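Local coordinates for protein acyl-CoA dehydrogenase (Geobacillus kaustophilus, PDB 2PG0) that probably uses bound FAD to dehydrogenate acyl chains, placing a double bond between their alpha and beta carbons, at residues A126-E131 and G156-I161; I165-I170 and F199-K204; V172-D177 and S188-E193. One frame throughout, in Å; residues are numbered along the deposited sequence.

Contact 1: residues A126-E131 and G156-I161; sequences AIAMTE and GQKTFI. With FAD (flavin-adenine dinucleotide), chain C.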
loop_
_atom_site.group_PDB
_atom_site.type_symbol
_atom_site.label_atom_id
_atom_site.label_comp_id
_atom_site.label_asym_id
_atom_site.label_seq_id
_atom_site.Cartn_x
_atom_site.Cartn_y
_atom_site.Cartn_z
ATOM N N ALA A 126 8.023 36.557 -8.737
ATOM C CA ALA A 126 7.345 35.338 -9.166
ATOM C C ALA A 126 8.114 34.740 -10.334
ATOM O O ALA A 126 8.926 35.416 -10.971
ATOM C CB ALA A 126 5.926 35.640 -9.578
ATOM N N ILE A 127 7.868 33.464 -10.600
ATOM C CA ILE A 127 8.468 32.808 -11.756
ATOM C C ILE A 127 7.372 32.145 -12.594
ATOM O O ILE A 127 6.483 31.475 -12.046
ATOM C CB ILE A 127 9.609 31.839 -11.342
ATOM C CG1 ILE A 127 10.321 31.283 -12.582
ATOM C CG2 ILE A 127 9.104 30.739 -10.370
ATOM C CD1 ILE A 127 11.747 30.842 -12.328
ATOM N N ALA A 128 7.422 32.371 -13.909
ATOM C CA ALA A 128 6.366 31.918 -14.809
ATOM C C ALA A 128 6.913 31.030 -15.919
ATOM O O ALA A 128 7.504 31.514 -16.895
ATOM C CB ALA A 128 5.582 33.103 -15.383
ATOM N N MET A 129 6.716 29.728 -15.731
ATOM C CA MET A 129 7.163 28.690 -16.660
ATOM C C MET A 129 5.906 28.093 -17.312
ATOM O O MET A 129 5.731 28.147 -18.532
ATOM C CB MET A 129 7.912 27.565 -15.908
ATOM C CG MET A 129 9.249 27.918 -15.213
ATOM S SD MET A 129 9.911 26.545 -14.195
ATOM C CE MET A 129 9.576 27.170 -12.554
ATOM N N THR A 130 5.022 27.569 -16.465
ATOM C CA THR A 130 3.851 26.783 -16.871
ATOM C C THR A 130 2.846 27.545 -17.739
ATOM O O THR A 130 2.531 28.710 -17.481
ATOM C CB THR A 130 3.146 26.210 -15.615
ATOM O OG1 THR A 130 4.123 25.535 -14.810
ATOM C CG2 THR A 130 2.038 25.226 -15.988
ATOM N N GLU A 131 2.340 26.857 -18.764
ATOM C CA GLU A 131 1.359 27.406 -19.691
ATOM C C GLU A 131 0.138 26.478 -19.772
ATOM O O GLU A 131 0.225 25.320 -19.360
ATOM C CB GLU A 131 1.996 27.578 -21.074
ATOM C CG GLU A 131 3.247 28.464 -21.069
ATOM C CD GLU A 131 3.776 28.755 -22.456
ATOM O OE1 GLU A 131 3.274 28.152 -23.427
ATOM O OE2 GLU A 131 4.714 29.578 -22.577
ATOM N N GLY A 156 1.763 35.444 -25.136
ATOM C CA GLY A 156 1.579 34.142 -24.508
ATOM C C GLY A 156 0.771 34.210 -23.236
ATOM O O GLY A 156 0.259 35.264 -22.865
ATOM N N GLN A 157 0.652 33.063 -22.581
ATOM C CA GLN A 157 -0.142 32.941 -21.375
ATOM C C GLN A 157 0.589 31.994 -20.441
ATOM O O GLN A 157 1.124 30.965 -20.868
ATOM C CB GLN A 157 -1.541 32.415 -21.710
ATOM C CG GLN A 157 -2.486 32.262 -20.522
ATOM C CD GLN A 157 -3.888 31.829 -20.937
ATOM O OE1 GLN A 157 -4.298 32.037 -22.077
ATOM N NE2 GLN A 157 -4.631 31.245 -20.004
ATOM N N LYS A 158 0.639 32.381 -19.171
ATOM C CA LYS A 158 1.241 31.570 -18.127
ATOM C C LYS A 158 0.169 31.253 -17.106
ATOM O O LYS A 158 -0.734 32.055 -16.882
ATOM C CB LYS A 158 2.419 32.305 -17.475
ATOM C CG LYS A 158 3.587 32.588 -18.425
ATOM C CD LYS A 158 4.288 31.306 -18.837
ATOM C CE LYS A 158 5.493 31.571 -19.709
ATOM N NZ LYS A 158 6.034 30.294 -20.263
ATOM N N THR A 159 0.261 30.081 -16.490
ATOM C CA THR A 159 -0.828 29.599 -15.655
ATOM C C THR A 159 -0.304 29.089 -14.309
ATOM O O THR A 159 0.854 28.677 -14.208
ATOM C CB THR A 159 -1.644 28.510 -16.400
ATOM O OG1 THR A 159 -2.793 28.131 -15.626
ATOM C CG2 THR A 159 -0.790 27.302 -16.653
ATOM N N PHE A 160 -1.169 29.139 -13.295
ATOM C CA PHE A 160 -0.840 28.719 -11.923
ATOM C C PHE A 160 0.331 29.491 -11.293
ATOM O O PHE A 160 1.153 28.901 -10.587
ATOM C CB PHE A 160 -0.499 27.222 -11.852
ATOM C CG PHE A 160 -1.490 26.314 -12.519
ATOM C CD1 PHE A 160 -2.827 26.311 -12.144
ATOM C CD2 PHE A 160 -1.059 25.408 -13.486
ATOM C CE1 PHE A 160 -3.741 25.443 -12.758
ATOM C CE2 PHE A 160 -1.960 24.538 -14.098
ATOM C CZ PHE A 160 -3.297 24.554 -13.731
ATOM N N ILE A 161 0.413 30.798 -11.511
ATOM C CA ILE A 161 1.592 31.537 -11.051
ATOM C C ILE A 161 1.461 31.962 -9.581
ATOM O O ILE A 161 0.584 32.749 -9.223
ATOM C CB ILE A 161 1.917 32.753 -11.979
ATOM C CG1 ILE A 161 2.127 32.283 -13.431
ATOM C CG2 ILE A 161 3.141 33.553 -11.448
ATOM C CD1 ILE A 161 3.026 31.036 -13.607
HETATM P PA FAD C . 0.567 17.998 -16.987
HETATM O O1A FAD C . -0.431 18.240 -18.079
HETATM O O2A FAD C . 1.990 18.285 -17.395
HETATM O O5B FAD C . 0.428 16.474 -16.465
HETATM C C5B FAD C . -0.835 15.963 -16.065
HETATM C C4B FAD C . -0.615 14.581 -15.447
HETATM O O4B FAD C . -0.005 13.740 -16.415
HETATM C C3B FAD C . 0.341 14.657 -14.258
HETATM O O3B FAD C . -0.040 13.743 -13.253
HETATM C C2B FAD C . 1.660 14.204 -14.836
HETATM O O2B FAD C . 2.545 13.673 -13.866
HETATM C C1B FAD C . 1.184 13.186 -15.872
HETATM N N9A FAD C . 2.231 12.956 -16.884
HETATM C C8A FAD C . 2.689 13.841 -17.830
HETATM N N7A FAD C . 3.668 13.237 -18.538
HETATM C C5A FAD C . 3.840 11.985 -18.057
HETATM C C6A FAD C . 4.700 10.952 -18.413
HETATM N N6A FAD C . 5.652 11.161 -19.328
HETATM N N1A FAD C . 4.649 9.760 -17.718
HETATM C C2A FAD C . 3.750 9.581 -16.681
HETATM N N3A FAD C . 2.886 10.607 -16.337
HETATM C C4A FAD C . 2.940 11.793 -17.013
HETATM N N1 FAD C . 4.145 26.902 -12.419
HETATM C C2 FAD C . 5.072 27.919 -12.571
HETATM O O2 FAD C . 5.752 27.974 -13.598
HETATM N N3 FAD C . 5.223 28.877 -11.578
HETATM C C4 FAD C . 4.448 28.821 -10.437
HETATM O O4 FAD C . 4.580 29.685 -9.567
HETATM C C4X FAD C . 3.520 27.786 -10.278
HETATM N N5 FAD C . 2.738 27.715 -9.136
HETATM C C5X FAD C . 1.797 26.712 -8.985
HETATM C C6 FAD C . 1.013 26.686 -7.837
HETATM C C7 FAD C . 0.067 25.678 -7.670
HETATM C C7M FAD C . -0.746 25.686 -6.407
HETATM C C8 FAD C . -0.092 24.695 -8.665
HETATM C C8M FAD C . -1.092 23.578 -8.553
HETATM C C9 FAD C . 0.688 24.732 -9.813
HETATM C C9A FAD C . 1.645 25.738 -9.982
HETATM N N10 FAD C . 2.448 25.786 -11.124
HETATM C C10 FAD C . 3.367 26.820 -11.279
HETATM C "C1'" FAD C . 2.380 24.712 -12.189
HETATM C "C2'" FAD C . 2.873 23.312 -11.787
HETATM O "O2'" FAD C . 4.281 23.205 -11.731
HETATM C "C3'" FAD C . 2.323 22.334 -12.822
HETATM O "O3'" FAD C . 0.958 22.151 -12.515
HETATM C "C4'" FAD C . 3.043 20.977 -12.870
HETATM O "O4'" FAD C . 4.365 21.096 -13.361
HETATM C "C5'" FAD C . 2.291 19.962 -13.731
HETATM O "O5'" FAD C . 1.991 20.499 -15.006
HETATM P P FAD C . 0.479 20.428 -15.544
HETATM O O1P FAD C . -0.469 20.995 -14.518
HETATM O O2P FAD C . 0.375 21.142 -16.863
HETATM O O3P FAD C . 0.148 18.852 -15.686
HETATM O O HOH W 1 1.300 30.592 -24.190
#
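Two flat groups organise this contact, the F160 ring and the flavin of FAD. Over the centre of one ring face lies T159 OG1, 3.7 Å above the plane, while Y347 of the second subunit meets F160 edge-to-face. At the ring's edge, near its plane, stands the methyl CG2 of T130, 4.0 Å from F160 CD2. One face of the flavin is covered by the 156-161 segment: F160 CB lies under the middle of the ring system, and I161 CD1 packs beneath the pyrimidine, 3.7 Å from FAD N3. The polar edge of the pyrimidine belongs instead to 126-131. FAD N3 donates to I127 O at 2.9 Å. FAD O2 accepts from the amides of both M129 and T130, the T130 N bond being nearly straight (3.0 Å, 171°). T130 OG1, turned beside its own backbone N (chi1 -52°), donates to FAD N1 at 2.8 Å. Three donors thus converge on N1 and O2, where they would probably help to stabilise negative charge on reduced flavin.

Behind this edge, T159 N donates to T130 O, tying the loop that follows strand 125-128 to strand 151-161. The K158 chain bends at chi2 (-68°), so that NZ reaches M129 O at 2.8 Å and forms a salt bridge of 2.8 Å with the anti lone pair of E131 OE2. A173 O is a third acceptor for NZ, and T143 OG1 a second partner of OE2; the three acceptors would probably offset the cost of burying the ammonium charge. Strand 125-128 borders strand 169-175 in the mixed sheet; helix 89-105 covers I127, helix 237-273 meets M129, and L218 of strand 216-220 packs against both A128 and I161.

Contact 2: residues I165-I170 and F199-K204; sequences IHADLI and FTRGRK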
loop_
_atom_site.group_PDB
_atom_site.type_symbol
_atom_site.label_atom_id
_atom_site.label_comp_id
_atom_site.label_asym_id
_atom_site.label_seq_id
_atom_site.Cartn_x
_atom_site.Cartn_y
_atom_site.Cartn_z
ATOM N N ILE A 165 -0.751 37.815 -8.212
ATOM C CA ILE A 165 -1.321 39.156 -8.047
ATOM C C ILE A 165 -0.295 40.152 -7.489
ATOM O O ILE A 165 -0.143 41.246 -8.033
ATOM C CB ILE A 165 -2.623 39.141 -7.191
ATOM C CG1 ILE A 165 -3.676 38.205 -7.807
ATOM C CG2 ILE A 165 -3.191 40.572 -6.990
ATOM C CD1 ILE A 165 -4.005 38.477 -9.284
ATOM N N HIS A 166 0.416 39.768 -6.428
ATOM C CA HIS A 166 1.355 40.687 -5.769
ATOM C C HIS A 166 2.629 40.981 -6.558
ATOM O O HIS A 166 3.209 42.058 -6.412
ATOM C CB HIS A 166 1.757 40.174 -4.378
ATOM C CG HIS A 166 0.773 40.487 -3.297
ATOM N ND1 HIS A 166 -0.010 41.624 -3.300
ATOM C CD2 HIS A 166 0.469 39.823 -2.156
ATOM C CE1 HIS A 166 -0.770 41.633 -2.218
ATOM N NE2 HIS A 166 -0.494 40.554 -1.505
ATOM N N ALA A 167 3.072 40.026 -7.379
ATOM C CA ALA A 167 4.401 40.100 -7.988
ATOM C C ALA A 167 4.622 41.363 -8.822
ATOM O O ALA A 167 3.804 41.717 -9.678
ATOM C CB ALA A 167 4.694 38.853 -8.813
ATOM N N ASP A 168 5.735 42.032 -8.540
ATOM C CA ASP A 168 6.152 43.250 -9.232
ATOM C C ASP A 168 7.236 42.952 -10.259
ATOM O O ASP A 168 7.463 43.739 -11.187
ATOM C CB ASP A 168 6.690 44.253 -8.212
ATOM C CG ASP A 168 5.743 44.464 -7.054
ATOM O OD1 ASP A 168 4.680 45.085 -7.265
ATOM O OD2 ASP A 168 6.063 44.001 -5.933
ATOM N N LEU A 169 7.924 41.831 -10.057
ATOM C CA LEU A 169 8.958 41.335 -10.956
ATOM C C LEU A 169 8.639 39.879 -11.266
ATOM O O LEU A 169 8.559 39.062 -10.355
ATOM C CB LEU A 169 10.336 41.388 -10.287
ATOM C CG LEU A 169 11.055 42.709 -10.016
ATOM C CD1 LEU A 169 12.460 42.390 -9.529
ATOM C CD2 LEU A 169 11.117 43.588 -11.262
ATOM N N ILE A 170 8.455 39.552 -12.538
ATOM C CA ILE A 170 8.153 38.167 -12.902
ATOM C C ILE A 170 9.237 37.636 -13.843
ATOM O O ILE A 170 9.465 38.198 -14.912
ATOM C CB ILE A 170 6.723 38.016 -13.520
ATOM C CG1 ILE A 170 5.640 38.608 -12.603
ATOM C CG2 ILE A 170 6.401 36.549 -13.796
ATOM C CD1 ILE A 170 5.364 40.107 -12.828
ATOM N N PHE A 199 0.798 43.579 -20.580
ATOM C CA PHE A 199 0.878 42.575 -19.523
ATOM C C PHE A 199 -0.312 42.745 -18.589
ATOM O O PHE A 199 -0.477 43.796 -17.965
ATOM C CB PHE A 199 2.217 42.724 -18.776
ATOM C CG PHE A 199 2.304 41.966 -17.467
ATOM C CD1 PHE A 199 1.889 40.637 -17.367
ATOM C CD2 PHE A 199 2.850 42.580 -16.338
ATOM C CE1 PHE A 199 1.989 39.943 -16.150
ATOM C CE2 PHE A 199 2.962 41.893 -15.125
ATOM C CZ PHE A 199 2.521 40.575 -15.033
ATOM N N THR A 200 -1.157 41.720 -18.523
ATOM C CA THR A 200 -2.292 41.723 -17.611
ATOM C C THR A 200 -2.314 40.442 -16.781
ATOM O O THR A 200 -1.556 39.503 -17.040
ATOM C CB THR A 200 -3.649 41.894 -18.342
ATOM O OG1 THR A 200 -3.850 40.802 -19.250
ATOM C CG2 THR A 200 -3.700 43.223 -19.100
ATOM N N ARG A 201 -3.186 40.421 -15.779
ATOM C CA ARG A 201 -3.276 39.291 -14.871
ATOM C C ARG A 201 -4.731 38.839 -14.763
ATOM O O ARG A 201 -5.659 39.642 -14.913
ATOM C CB ARG A 201 -2.692 39.679 -13.505
ATOM C CG ARG A 201 -1.308 40.334 -13.625
ATOM C CD ARG A 201 -0.991 41.292 -12.493
ATOM N NE ARG A 201 -0.036 40.687 -11.585
ATOM C CZ ARG A 201 1.188 41.142 -11.329
ATOM N NH1 ARG A 201 1.656 42.265 -11.876
ATOM N NH2 ARG A 201 1.939 40.462 -10.488
ATOM N N GLY A 202 -4.930 37.546 -14.530
ATOM C CA GLY A 202 -6.274 37.027 -14.342
ATOM C C GLY A 202 -6.751 37.266 -12.924
ATOM O O GLY A 202 -5.970 37.666 -12.053
ATOM N N ARG A 203 -8.043 37.038 -12.703
ATOM C CA ARG A 203 -8.613 37.009 -11.357
ATOM C C ARG A 203 -7.950 35.868 -10.577
ATOM O O ARG A 203 -7.539 34.866 -11.173
ATOM C CB ARG A 203 -10.136 36.812 -11.416
ATOM C CG ARG A 203 -10.605 35.570 -12.195
ATOM C CD ARG A 203 -12.052 35.176 -11.841
ATOM N NE ARG A 203 -12.392 33.818 -12.290
ATOM C CZ ARG A 203 -13.411 33.505 -13.094
ATOM N NH1 ARG A 203 -14.226 34.449 -13.563
ATOM N NH2 ARG A 203 -13.622 32.234 -13.430
ATOM N N LYS A 204 -7.830 36.013 -9.257
ATOM C CA LYS A 204 -7.203 34.950 -8.469
ATOM C C LYS A 204 -7.954 33.631 -8.667
ATOM O O LYS A 204 -9.186 33.596 -8.674
ATOM C CB LYS A 204 -7.066 35.313 -6.983
ATOM C CG LYS A 204 -8.352 35.717 -6.294
ATOM C CD LYS A 204 -8.085 36.311 -4.897
ATOM C CE LYS A 204 -7.822 37.813 -4.958
ATOM N NZ LYS A 204 -8.141 38.442 -3.654
#
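R201 makes the polar part of this contact: its NH2 meets A167 O at a very short 2.4 Å (N-H...O angle 152°). The donor lies in the carbonyl plane, on a lone pair, and the oxygen lies close to the guanidinium plane; NH1 of R201 adds a weak bond to the same oxygen of A167 at 3.1 Å. A bend at chi3 (105°) turns the guanidinium into this position. Its two faces differ. F199 CZ sits 3.6 Å above one, offset toward the rim, whereas I165 O lies over the other without bonding to it. F199 has CG anti to its backbone N, and the same CZ touches I170 CD1 at 3.6 Å. Farther along, I165 CD1 rests on G202 O.

The next shell holds these groups in place: R201 NE donates to G164 O, R194 NH2 takes up I165 O, and D214 OD2 accepts the amides of I165 and H166. F199 meets the F220 ring almost parallel. The contact thus joins the two sheets of the middle beta domain of the acyl-CoA dehydrogenase fold, strand 169-175 with its entering turn from the mixed sheet and strand 199-201 from the antiparallel one, with A126 of strand 125-128 against A167, and L218 of strand 216-220 against I170 and F199.

Contact 3: residues V172-D177 and S188-E193; sequences VACKTD and SLLVVE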
loop_
_atom_site.group_PDB
_atom_site.type_symbol
_atom_site.label_atom_id
_atom_site.label_comp_id
_atom_site.label_asym_id
_atom_site.label_seq_id
_atom_site.Cartn_x
_atom_site.Cartn_y
_atom_site.Cartn_z
ATOM N N VAL A 172 10.080 35.358 -16.545
ATOM C CA VAL A 172 9.245 34.685 -17.549
ATOM C C VAL A 172 10.071 33.832 -18.522
ATOM O O VAL A 172 10.998 34.331 -19.163
ATOM C CB VAL A 172 8.357 35.695 -18.333
ATOM C CG1 VAL A 172 7.471 34.977 -19.358
ATOM C CG2 VAL A 172 7.493 36.511 -17.367
ATOM N N ALA A 173 9.724 32.547 -18.620
ATOM C CA ALA A 173 10.344 31.656 -19.605
ATOM C C ALA A 173 9.589 31.792 -20.922
ATOM O O ALA A 173 8.380 31.579 -20.979
ATOM C CB ALA A 173 10.335 30.203 -19.115
ATOM N N CYS A 174 10.302 32.168 -21.978
ATOM C CA CYS A 174 9.668 32.401 -23.274
ATOM C C CYS A 174 10.565 31.944 -24.415
ATOM O O CYS A 174 11.764 31.759 -24.231
ATOM C CB CYS A 174 9.324 33.879 -23.436
ATOM S SG CYS A 174 10.706 34.948 -23.054
ATOM N N LYS A 175 9.976 31.746 -25.591
ATOM C CA LYS A 175 10.755 31.340 -26.749
ATOM C C LYS A 175 11.183 32.558 -27.565
ATOM O O LYS A 175 10.370 33.185 -28.244
ATOM C CB LYS A 175 9.993 30.320 -27.602
ATOM C CG LYS A 175 9.851 28.948 -26.935
ATOM C CD LYS A 175 9.830 27.825 -27.965
ATOM C CE LYS A 175 9.588 26.460 -27.321
ATOM N NZ LYS A 175 10.675 26.084 -26.383
ATOM N N THR A 176 12.463 32.901 -27.455
ATOM C CA THR A 176 13.061 33.958 -28.276
ATOM C C THR A 176 13.383 33.454 -29.691
ATOM O O THR A 176 13.537 34.246 -30.625
ATOM C CB THR A 176 14.325 34.547 -27.622
ATOM O OG1 THR A 176 15.131 33.489 -27.087
ATOM C CG2 THR A 176 13.944 35.513 -26.504
ATOM N N ASP A 177 13.478 32.133 -29.835
ATOM C CA ASP A 177 13.585 31.486 -31.140
ATOM C C ASP A 177 12.732 30.215 -31.149
ATOM O O ASP A 177 13.193 29.156 -30.722
ATOM C CB ASP A 177 15.047 31.173 -31.479
ATOM C CG ASP A 177 15.218 30.533 -32.862
ATOM O OD1 ASP A 177 14.240 30.466 -33.650
ATOM O OD2 ASP A 177 16.349 30.094 -33.159
ATOM N N SER A 188 14.493 31.509 -23.330
ATOM C CA SER A 188 15.214 32.547 -22.612
ATOM C C SER A 188 14.423 32.973 -21.391
ATOM O O SER A 188 13.207 32.784 -21.340
ATOM C CB SER A 188 15.426 33.758 -23.516
ATOM O OG SER A 188 16.219 33.414 -24.637
ATOM N N LEU A 189 15.113 33.548 -20.413
ATOM C CA LEU A 189 14.449 34.131 -19.251
ATOM C C LEU A 189 14.411 35.647 -19.381
ATOM O O LEU A 189 15.428 36.283 -19.630
ATOM C CB LEU A 189 15.121 33.697 -17.941
ATOM C CG LEU A 189 15.195 32.186 -17.675
ATOM C CD1 LEU A 189 15.778 31.908 -16.294
ATOM C CD2 LEU A 189 13.831 31.506 -17.845
ATOM N N LEU A 190 13.219 36.210 -19.229
ATOM C CA LEU A 190 13.009 37.640 -19.375
ATOM C C LEU A 190 12.256 38.167 -18.152
ATOM O O LEU A 190 11.203 37.642 -17.791
ATOM C CB LEU A 190 12.231 37.903 -20.670
ATOM C CG LEU A 190 11.935 39.321 -21.161
ATOM C CD1 LEU A 190 13.216 40.094 -21.460
ATOM C CD2 LEU A 190 11.065 39.248 -22.399
ATOM N N VAL A 191 12.807 39.190 -17.506
ATOM C CA VAL A 191 12.150 39.793 -16.343
ATOM C C VAL A 191 11.060 40.764 -16.800
ATOM O O VAL A 191 11.332 41.712 -17.546
ATOM C CB VAL A 191 13.171 40.511 -15.411
ATOM C CG1 VAL A 191 12.455 41.217 -14.261
ATOM C CG2 VAL A 191 14.203 39.523 -14.886
ATOM N N VAL A 192 9.828 40.522 -16.364
ATOM C CA VAL A 192 8.715 41.405 -16.706
ATOM C C VAL A 192 8.292 42.186 -15.470
ATOM O O VAL A 192 7.982 41.606 -14.430
ATOM C CB VAL A 192 7.519 40.640 -17.323
ATOM C CG1 VAL A 192 6.339 41.582 -17.587
ATOM C CG2 VAL A 192 7.943 39.957 -18.621
ATOM N N GLU A 193 8.288 43.509 -15.593
ATOM C CA GLU A 193 7.976 44.381 -14.466
ATOM C C GLU A 193 6.496 44.749 -14.446
ATOM O O GLU A 193 5.831 44.733 -15.478
ATOM C CB GLU A 193 8.858 45.635 -14.515
ATOM C CG GLU A 193 10.338 45.334 -14.358
ATOM C CD GLU A 193 11.216 46.567 -14.467
ATOM O OE1 GLU A 193 11.236 47.190 -15.550
ATOM O OE2 GLU A 193 11.898 46.902 -13.469
#
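Strands 169-175 and 187-193 form a beta hairpin, and this contact shows how an antiparallel pair can be dense in its body yet looser toward its turn. The body is a regular alternation: V172 with L190 and C174 with S188 are hydrogen-bonded pairs, and A173 with L189 is the non-hydrogen-bonded pair between them. Four backbone bonds join the strands. Those between C174 and S188 run nearly along the C=O axes, whereas V172 N approaches L190 O (2.8 Å) from above the carbonyl plane. The short strand segments run 129° apart, well short of strictly antiparallel.

On the face bearing V172, C174, S188 and L190, the sulfur of C174, placed between its backbone N and carbonyl carbon (chi1 50°), comes to 4.1 Å from L190 CB. The A173 and L189 face is simpler: L189 CD2 reaches across to A173 CB at 3.9 Å.

Toward the turn a hydroxyl pair joins in, while the backbone of D177 still pairs with G186. T176 is only partly exposed and D177 lies open to solvent. T176 OG1, in the crowded position between its backbone N and carbonyl carbon, shares a hydrogen bond of 2.7 Å with S188 OG; it also makes a weak bond to G186 O, while S188 OG is bonded to G235 N as well. An alanine at T176 would probably loosen this end of the hairpin, since it would lose both the hydroxyl link to S188 and the methyl CG2 that rests against the serine side chain.

Away from the turn, beyond the last of the three bridged pairs, packing is apolar once more, the two valines crossing obliquely, with V172 CG2 meeting V192 CG2 at 3.7 Å.

Together the three contacts illustrate how chemistry follows place within one beta domain. Contact 1 and contact 3 are largely buried, whereas contact 2 is only partly so. Contacts 2 and 3 share strand 169-175, and contact 3 is nested within the chain loop that contact 2 closes; contact 1 closes before both and adjoins them because strand 125-128 lies beside strand 169-175, with A126 N close to L169 O and A128 O close to A173 N. Cofactor recognition and a buried ion pair mark contact 1, a side chain bonding to backbone carbonyl marks contact 2, and backbone pairing dominates contact 3, which lies farthest from the centre of the chain.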